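Local atomic coordinates of GTP pyrophosphokinase YjbM (Bacillus subtilis PY79, PDB entry 5F2V), a protein that synthesises the alarmone (p)ppGpp by transferring pyrophosphate from ATP to GDP or GTP, working as an allosterically regulated homotetramer with a probably minor role in the stringent response. Residues 38-43 / 75-80; 118-123 / 133-138. All coordinates share one frame; numbering follows the deposited sequence.

Contact 1 of 2, residues 38-43 / 75-80. With APC (diphosphomethylphosphonic acid adenosyl ester), chain Q.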
loop_
_atom_site.group_PDB
_atom_site.type_symbol
_atom_site.label_atom_id
_atom_site.label_comp_id
_atom_site.label_asym_id
_atom_site.label_seq_id
_atom_site.Cartn_x
_atom_site.Cartn_y
_atom_site.Cartn_z
ATOM N N ILE C 38 -15.907 7.178 -10.078
ATOM C CA ILE C 38 -15.096 5.982 -9.915
ATOM C C ILE C 38 -15.266 5.392 -8.528
ATOM O O ILE C 38 -15.038 6.062 -7.526
ATOM C CB ILE C 38 -13.599 6.278 -10.146
ATOM C CG1 ILE C 38 -13.357 6.804 -11.560
ATOM C CG2 ILE C 38 -12.768 5.036 -9.900
ATOM C CD1 ILE C 38 -12.069 6.294 -12.150
ATOM N N GLU C 39 -15.662 4.130 -8.469
ATOM C CA GLU C 39 -15.806 3.483 -7.180
ATOM C C GLU C 39 -14.464 2.875 -6.776
ATOM O O GLU C 39 -13.932 3.200 -5.728
ATOM C CB GLU C 39 -16.918 2.434 -7.218
ATOM C CG GLU C 39 -17.511 2.123 -5.860
ATOM C CD GLU C 39 -18.212 3.314 -5.240
ATOM O OE1 GLU C 39 -18.535 4.287 -5.967
ATOM O OE2 GLU C 39 -18.442 3.275 -4.014
ATOM N N PHE C 40 -13.900 2.005 -7.600
ATOM C CA PHE C 40 -12.518 1.659 -7.370
ATOM C C PHE C 40 -11.747 1.206 -8.618
ATOM O O PHE C 40 -12.287 1.158 -9.715
ATOM C CB PHE C 40 -12.422 0.614 -6.259
ATOM C CG PHE C 40 -13.040 -0.708 -6.578
ATOM C CD1 PHE C 40 -14.405 -0.928 -6.369
ATOM C CD2 PHE C 40 -12.249 -1.768 -6.995
ATOM C CE1 PHE C 40 -14.981 -2.175 -6.621
ATOM C CE2 PHE C 40 -12.820 -3.027 -7.257
ATOM C CZ PHE C 40 -14.191 -3.225 -7.072
ATOM N N VAL C 41 -10.463 0.923 -8.433
ATOM C CA VAL C 41 -9.570 0.571 -9.515
ATOM C C VAL C 41 -8.800 -0.693 -9.183
ATOM O O VAL C 41 -8.361 -0.871 -8.062
ATOM C CB VAL C 41 -8.553 1.691 -9.799
ATOM C CG1 VAL C 41 -7.636 1.272 -10.915
ATOM C CG2 VAL C 41 -9.245 3.004 -10.124
ATOM N N THR C 42 -8.634 -1.578 -10.153
ATOM C CA THR C 42 -7.751 -2.723 -9.989
ATOM C C THR C 42 -6.938 -2.880 -11.243
ATOM O O THR C 42 -7.249 -2.277 -12.269
ATOM C CB THR C 42 -8.502 -4.032 -9.739
ATOM O OG1 THR C 42 -9.253 -4.375 -10.910
ATOM C CG2 THR C 42 -9.432 -3.894 -8.564
ATOM N N GLY C 43 -5.904 -3.704 -11.167
ATOM C CA GLY C 43 -5.038 -3.923 -12.300
ATOM C C GLY C 43 -4.502 -5.324 -12.226
ATOM O O GLY C 43 -4.564 -5.974 -11.182
ATOM N N ARG C 75 -8.895 -2.061 -14.481
ATOM C CA ARG C 75 -10.342 -2.141 -14.467
ATOM C C ARG C 75 -10.900 -1.066 -13.552
ATOM O O ARG C 75 -10.613 -1.041 -12.360
ATOM C CB ARG C 75 -10.802 -3.522 -14.021
ATOM C CG ARG C 75 -12.314 -3.710 -14.076
ATOM C CD ARG C 75 -12.725 -5.151 -13.793
ATOM N NE ARG C 75 -12.213 -6.070 -14.804
ATOM C CZ ARG C 75 -11.842 -7.308 -14.528
ATOM N NH1 ARG C 75 -11.934 -7.741 -13.282
ATOM N NH2 ARG C 75 -11.375 -8.106 -15.480
ATOM N N ILE C 76 -11.678 -0.165 -14.134
ATOM C CA ILE C 76 -12.282 0.944 -13.416
ATOM C C ILE C 76 -13.750 0.598 -13.158
ATOM O O ILE C 76 -14.474 0.226 -14.088
ATOM C CB ILE C 76 -12.145 2.258 -14.223
ATOM C CG1 ILE C 76 -10.666 2.641 -14.369
ATOM C CG2 ILE C 76 -12.936 3.376 -13.581
ATOM C CD1 ILE C 76 -10.412 3.939 -15.143
ATOM N N MET C 77 -14.182 0.689 -11.903
ATOM C CA MET C 77 -15.552 0.318 -11.529
ATOM C C MET C 77 -16.386 1.530 -11.091
ATOM O O MET C 77 -15.884 2.413 -10.373
ATOM C CB MET C 77 -15.531 -0.724 -10.414
ATOM C CG MET C 77 -16.090 -2.081 -10.801
ATOM S SD MET C 77 -14.885 -3.196 -11.543
ATOM C CE MET C 77 -13.707 -3.370 -10.215
ATOM N N CYS C 78 -17.646 1.582 -11.537
ATOM C CA CYS C 78 -18.539 2.691 -11.189
ATOM C C CYS C 78 -19.888 2.218 -10.715
ATOM O O CYS C 78 -20.317 1.113 -11.040
ATOM C CB CYS C 78 -18.764 3.637 -12.366
ATOM S SG CYS C 78 -17.695 3.429 -13.804
ATOM N N GLN C 79 -20.564 3.072 -9.951
ATOM C CA GLN C 79 -21.908 2.772 -9.470
ATOM C C GLN C 79 -22.886 2.754 -10.629
ATOM O O GLN C 79 -23.674 1.821 -10.769
ATOM C CB GLN C 79 -22.349 3.790 -8.419
ATOM C CG GLN C 79 -21.761 3.544 -7.035
ATOM C CD GLN C 79 -21.894 4.746 -6.113
ATOM O OE1 GLN C 79 -22.199 5.852 -6.557
ATOM N NE2 GLN C 79 -21.648 4.537 -4.823
ATOM N N PHE C 80 -22.791 3.768 -11.484
ATOM C CA PHE C 80 -23.807 4.038 -12.492
ATOM C C PHE C 80 -23.333 3.914 -13.945
ATOM O O PHE C 80 -22.273 4.403 -14.312
ATOM C CB PHE C 80 -24.376 5.438 -12.257
ATOM C CG PHE C 80 -24.887 5.654 -10.860
ATOM C CD1 PHE C 80 -26.048 5.040 -10.430
ATOM C CD2 PHE C 80 -24.212 6.475 -9.981
ATOM C CE1 PHE C 80 -26.519 5.235 -9.143
ATOM C CE2 PHE C 80 -24.676 6.675 -8.705
ATOM C CZ PHE C 80 -25.836 6.051 -8.280
HETATM P PG APC Q . -8.961 -12.820 -22.863
HETATM O O1G APC Q . -8.389 -12.204 -24.078
HETATM O O2G APC Q . -9.773 -13.968 -23.334
HETATM O O3G APC Q . -7.727 -13.320 -22.214
HETATM P PB APC Q . -9.010 -10.420 -21.544
HETATM O O1B APC Q . -10.002 -9.261 -21.526
HETATM O O2B APC Q . -7.954 -10.123 -22.597
HETATM O O3B APC Q . -9.773 -11.780 -21.983
HETATM P PA APC Q . -8.620 -12.245 -19.133
HETATM O O1A APC Q . -9.928 -11.980 -18.412
HETATM O O2A APC Q . -9.171 -13.163 -20.155
HETATM C C3A APC Q . -8.348 -10.591 -19.862
HETATM O "O5'" APC Q . -7.274 -12.843 -18.272
HETATM C "C5'" APC Q . -7.247 -13.554 -17.011
HETATM C "C4'" APC Q . -7.521 -12.869 -15.633
HETATM O "O4'" APC Q . -7.212 -11.430 -15.512
HETATM C "C3'" APC Q . -8.914 -12.841 -15.047
HETATM O "O3'" APC Q . -8.906 -13.059 -13.604
HETATM C "C2'" APC Q . -9.500 -11.493 -15.148
HETATM O "O2'" APC Q . -10.511 -11.248 -14.131
HETATM C "C1'" APC Q . -8.329 -10.633 -14.938
HETATM N N9 APC Q . -8.364 -9.429 -15.681
HETATM C C8 APC Q . -8.338 -9.542 -16.969
HETATM N N7 APC Q . -8.323 -8.320 -17.603
HETATM C C5 APC Q . -8.312 -7.377 -16.490
HETATM C C6 APC Q . -8.278 -5.968 -16.388
HETATM N N6 APC Q . -8.279 -5.123 -17.538
HETATM N N1 APC Q . -8.267 -5.445 -15.159
HETATM C C2 APC Q . -8.293 -6.218 -14.064
HETATM N N3 APC Q . -8.316 -7.565 -14.069
HETATM C C4 APC Q . -8.329 -8.173 -15.261
#
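Glu39 and Phe40 together face Met77 in a classic beta bulge where antiparallel strands 40-43 and 75-78 pair. Glu39 N donates to Met77 O (2.6 Å), while the second amide to reach that carbonyl, Phe40 N, is held only weakly. Beyond the bulge the ladder is regular: Met77 N bonds to Phe40 O at 2.9 Å, and Thr42 and Arg75 exchange two backbone bonds.

Apolar contacts differ on the two faces. Met77 CB lies over one face of the Phe40 ring, 4.3 Å from its centroid, a CH-pi contact; Met77 SD approaches the same ring obliquely at 5.0 Å, a Met-aromatic contact. Helix 143-158 borders this side. On the reverse face, Ile38 CD1 meets Ile76 CG2, and helix 3-29 packs against Ile38, Val41 and Ile76.

Arg75 carries the contact to the nucleotide. It leaves the strand with CG anti to its N (chi1 -176°) and bends at chi3 (-63°), which lays the guanidinium flat against the adenine of the ATP analogue, Arg75 CZ 3.6 Å from N3 of the base. Arg75 NE donates a hydrogen bond to Gln139 OE1.

Contact 2 of 2, residues 118-123 / 133-138. With MG (magnesium ion), chain R; APC (diphosphomethylphosphonic acid adenosyl ester), chain Q.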
loop_
_atom_site.group_PDB
_atom_site.type_symbol
_atom_site.label_atom_id
_atom_site.label_comp_id
_atom_site.label_asym_id
_atom_site.label_seq_id
_atom_site.Cartn_x
_atom_site.Cartn_y
_atom_site.Cartn_z
ATOM N N HIS C 118 -14.534 -0.795 -22.703
ATOM C CA HIS C 118 -13.104 -0.792 -22.551
ATOM C C HIS C 118 -12.476 0.047 -23.660
ATOM O O HIS C 118 -13.106 0.296 -24.684
ATOM C CB HIS C 118 -12.582 -2.236 -22.551
ATOM C CG HIS C 118 -12.402 -2.818 -23.920
ATOM N ND1 HIS C 118 -11.191 -2.815 -24.577
ATOM C CD2 HIS C 118 -13.282 -3.409 -24.760
ATOM C CE1 HIS C 118 -11.328 -3.385 -25.760
ATOM N NE2 HIS C 118 -12.588 -3.753 -25.899
ATOM N N LEU C 119 -11.259 0.521 -23.436
ATOM C CA LEU C 119 -10.506 1.179 -24.496
ATOM C C LEU C 119 -9.008 0.979 -24.273
ATOM O O LEU C 119 -8.553 0.856 -23.141
ATOM C CB LEU C 119 -10.857 2.670 -24.597
ATOM C CG LEU C 119 -11.067 3.495 -23.338
ATOM C CD1 LEU C 119 -9.852 3.352 -22.475
ATOM C CD2 LEU C 119 -11.293 4.958 -23.680
ATOM N N VAL C 120 -8.241 0.915 -25.356
ATOM C CA VAL C 120 -6.820 0.646 -25.235
ATOM C C VAL C 120 -6.026 1.939 -25.311
ATOM O O VAL C 120 -6.344 2.823 -26.099
ATOM C CB VAL C 120 -6.350 -0.305 -26.318
ATOM C CG1 VAL C 120 -4.910 -0.657 -26.093
ATOM C CG2 VAL C 120 -7.205 -1.548 -26.305
ATOM N N VAL C 121 -5.012 2.058 -24.465
ATOM C CA VAL C 121 -4.156 3.243 -24.471
ATOM C C VAL C 121 -2.701 2.867 -24.752
ATOM O O VAL C 121 -2.249 1.768 -24.421
ATOM C CB VAL C 121 -4.234 4.018 -23.135
ATOM C CG1 VAL C 121 -5.675 4.231 -22.724
ATOM C CG2 VAL C 121 -3.471 3.279 -22.037
ATOM N N LEU C 122 -1.976 3.765 -25.401
ATOM C CA LEU C 122 -0.529 3.593 -25.523
ATOM C C LEU C 122 0.151 4.464 -24.446
ATOM O O LEU C 122 -0.027 5.684 -24.423
ATOM C CB LEU C 122 -0.065 3.956 -26.938
ATOM C CG LEU C 122 1.363 3.618 -27.368
ATOM C CD1 LEU C 122 1.688 2.147 -27.143
ATOM C CD2 LEU C 122 1.547 3.982 -28.825
ATOM N N TYR C 123 0.877 3.833 -23.529
ATOM C CA TYR C 123 1.459 4.546 -22.387
ATOM C C TYR C 123 2.992 4.631 -22.508
ATOM O O TYR C 123 3.650 3.607 -22.694
ATOM C CB TYR C 123 1.044 3.857 -21.080
ATOM C CG TYR C 123 1.565 4.495 -19.811
ATOM C CD1 TYR C 123 0.995 5.654 -19.309
ATOM C CD2 TYR C 123 2.608 3.916 -19.095
ATOM C CE1 TYR C 123 1.466 6.246 -18.134
ATOM C CE2 TYR C 123 3.089 4.501 -17.924
ATOM C CZ TYR C 123 2.512 5.667 -17.451
ATOM O OH TYR C 123 2.965 6.243 -16.285
ATOM N N HIS C 133 7.043 2.424 -25.170
ATOM C CA HIS C 133 5.580 2.488 -25.284
ATOM C C HIS C 133 4.885 1.130 -25.124
ATOM O O HIS C 133 5.217 0.157 -25.800
ATOM C CB HIS C 133 5.188 3.110 -26.625
ATOM C CG HIS C 133 5.664 4.514 -26.785
ATOM N ND1 HIS C 133 6.871 4.827 -27.371
ATOM C CD2 HIS C 133 5.112 5.688 -26.396
ATOM C CE1 HIS C 133 7.034 6.138 -27.352
ATOM N NE2 HIS C 133 5.981 6.683 -26.766
ATOM N N VAL C 134 3.923 1.055 -24.215
ATOM C CA VAL C 134 3.265 -0.233 -23.957
ATOM C C VAL C 134 1.749 -0.118 -24.056
ATOM O O VAL C 134 1.153 0.890 -23.656
ATOM C CB VAL C 134 3.660 -0.812 -22.570
ATOM C CG1 VAL C 134 5.184 -0.878 -22.437
ATOM C CG2 VAL C 134 3.060 -0.001 -21.446
ATOM N N LEU C 135 1.128 -1.132 -24.632
ATOM C CA LEU C 135 -0.327 -1.153 -24.676
ATOM C C LEU C 135 -0.858 -1.438 -23.283
ATOM O O LEU C 135 -0.319 -2.284 -22.553
ATOM C CB LEU C 135 -0.838 -2.187 -25.680
ATOM C CG LEU C 135 -0.467 -1.773 -27.098
ATOM C CD1 LEU C 135 -0.650 -2.920 -28.053
ATOM C CD2 LEU C 135 -1.259 -0.531 -27.518
ATOM N N VAL C 136 -1.894 -0.696 -22.907
ATOM C CA VAL C 136 -2.607 -0.958 -21.673
ATOM C C VAL C 136 -4.092 -0.949 -21.941
ATOM O O VAL C 136 -4.616 0.048 -22.444
ATOM C CB VAL C 136 -2.298 0.072 -20.591
ATOM C CG1 VAL C 136 -3.163 -0.205 -19.362
ATOM C CG2 VAL C 136 -0.807 0.061 -20.240
ATOM N N GLU C 137 -4.772 -2.045 -21.608
ATOM C CA GLU C 137 -6.224 -2.094 -21.735
ATOM C C GLU C 137 -6.897 -1.611 -20.458
ATOM O O GLU C 137 -6.613 -2.103 -19.373
ATOM C CB GLU C 137 -6.700 -3.509 -22.069
ATOM C CG GLU C 137 -8.199 -3.605 -22.315
ATOM C CD GLU C 137 -8.736 -4.997 -22.072
ATOM O OE1 GLU C 137 -8.929 -5.336 -20.888
ATOM O OE2 GLU C 137 -8.970 -5.752 -23.049
ATOM N N ILE C 138 -7.802 -0.651 -20.596
ATOM C CA ILE C 138 -8.557 -0.131 -19.460
ATOM C C ILE C 138 -10.037 -0.475 -19.567
ATOM O O ILE C 138 -10.785 0.158 -20.318
ATOM C CB ILE C 138 -8.431 1.388 -19.339
ATOM C CG1 ILE C 138 -6.986 1.768 -19.047
ATOM C CG2 ILE C 138 -9.328 1.917 -18.228
ATOM C CD1 ILE C 138 -6.789 3.238 -18.976
HETATM MG MG MG R . -8.381 -8.064 -22.215
HETATM P PG APC Q . -8.961 -12.820 -22.863
HETATM O O1G APC Q . -8.389 -12.204 -24.078
HETATM O O2G APC Q . -9.773 -13.968 -23.334
HETATM O O3G APC Q . -7.727 -13.320 -22.214
HETATM P PB APC Q . -9.010 -10.420 -21.544
HETATM O O1B APC Q . -10.002 -9.261 -21.526
HETATM O O2B APC Q . -7.954 -10.123 -22.597
HETATM O O3B APC Q . -9.773 -11.780 -21.983
HETATM P PA APC Q . -8.620 -12.245 -19.133
HETATM O O1A APC Q . -9.928 -11.980 -18.412
HETATM O O2A APC Q . -9.171 -13.163 -20.155
HETATM C C3A APC Q . -8.348 -10.591 -19.862
HETATM O "O5'" APC Q . -7.274 -12.843 -18.272
HETATM C "C5'" APC Q . -7.247 -13.554 -17.011
HETATM C "C4'" APC Q . -7.521 -12.869 -15.633
HETATM O "O4'" APC Q . -7.212 -11.430 -15.512
HETATM C "C3'" APC Q . -8.914 -12.841 -15.047
HETATM O "O3'" APC Q . -8.906 -13.059 -13.604
HETATM C "C2'" APC Q . -9.500 -11.493 -15.148
HETATM O "O2'" APC Q . -10.511 -11.248 -14.131
HETATM C "C1'" APC Q . -8.329 -10.633 -14.938
HETATM N N9 APC Q . -8.364 -9.429 -15.681
HETATM C C8 APC Q . -8.338 -9.542 -16.969
HETATM N N7 APC Q . -8.323 -8.320 -17.603
HETATM C C5 APC Q . -8.312 -7.377 -16.490
HETATM C C6 APC Q . -8.278 -5.968 -16.388
HETATM N N6 APC Q . -8.279 -5.123 -17.538
HETATM N N1 APC Q . -8.267 -5.445 -15.159
HETATM C C2 APC Q . -8.293 -6.218 -14.064
HETATM N N3 APC Q . -8.316 -7.565 -14.069
HETATM C C4 APC Q . -8.329 -8.173 -15.261
HETATM O O HOH W 1 -8.523 -7.613 -20.031
HETATM O O HOH W 2 -8.590 -8.275 -24.524
#
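Val121 and Val136 pair side by side near the middle of an antiparallel beta hairpin built from strands 116-127 and 130-142. Their reciprocal backbone bonds, Val121 N to Val136 O and Val136 N to Val121 O, both 2.9 Å, are continued by the pairs Leu119-Ile138 and Tyr123-Val134, giving six bonds in unbroken alternation. The face of these six residues is wholly buried: Val121 CG2 rests 3.7 Å from Val136 CB, and Val121 CG1 reaches across to Ile138 CD1.

The other face is looser towards the far end. Leu122 and Leu135 are partly exposed, and Leu122 CD1 meets Leu135 CD2 at 4.0 Å, whereas His133 opens to solvent and sets its CB against Leu122 CD1. At the opposite end the same face becomes the active site. The chain of Glu137, the probable proton acceptor, stretches out (chi1 -176°, chi2 -156°) and carries the carboxylate to the magnesium ion. Glu137 OE2 coordinates the metal at 2.5 Å, and Glu137 OE1 accepts a bond from a metal-bound water (2.5 Å) and a weak one from adenine N6 at 3.4 Å. Two oxygens of the analogue's beta-phosphate, O1B and O2B, and two waters also bind the ion. His118, a residue of the product site, sets its ND1 3.8 Å from Glu137 CG, ring and carboxylate planes 58° apart.

In the five-stranded sheet, strands 72-78 and 98-100 flank the hairpin. Helix 3-29 packs on Tyr123, Val134 and Val136, and helix 81-93 packs on Leu119 and Ile138.

Overall arrangement
Contacts 1 and 2 lie in one mixed five-stranded sheet, their centres about 16 Å apart. Along the chain, 38-43 / 75-80 closes before 118-123 / 133-138 opens. Strand 72-78 of contact 1 runs parallel to its neighbour 130-142 of contact 2, and the two contacts touch where Ile76 CD1 packs on Ile138 CG2 at 3.8 Å. Helices 3-29 and 81-93 pack against both. Both meet the ATP analogue: Arg75 lies against its adenine, while Glu137 binds the phosphate-held magnesium ion and takes a weak bond from the adenine amino group. Contact 1 also holds Glu39 and Phe40 of the intersubunit allosteric alarmone site, which places parts of the regulatory and catalytic sites on one sheet.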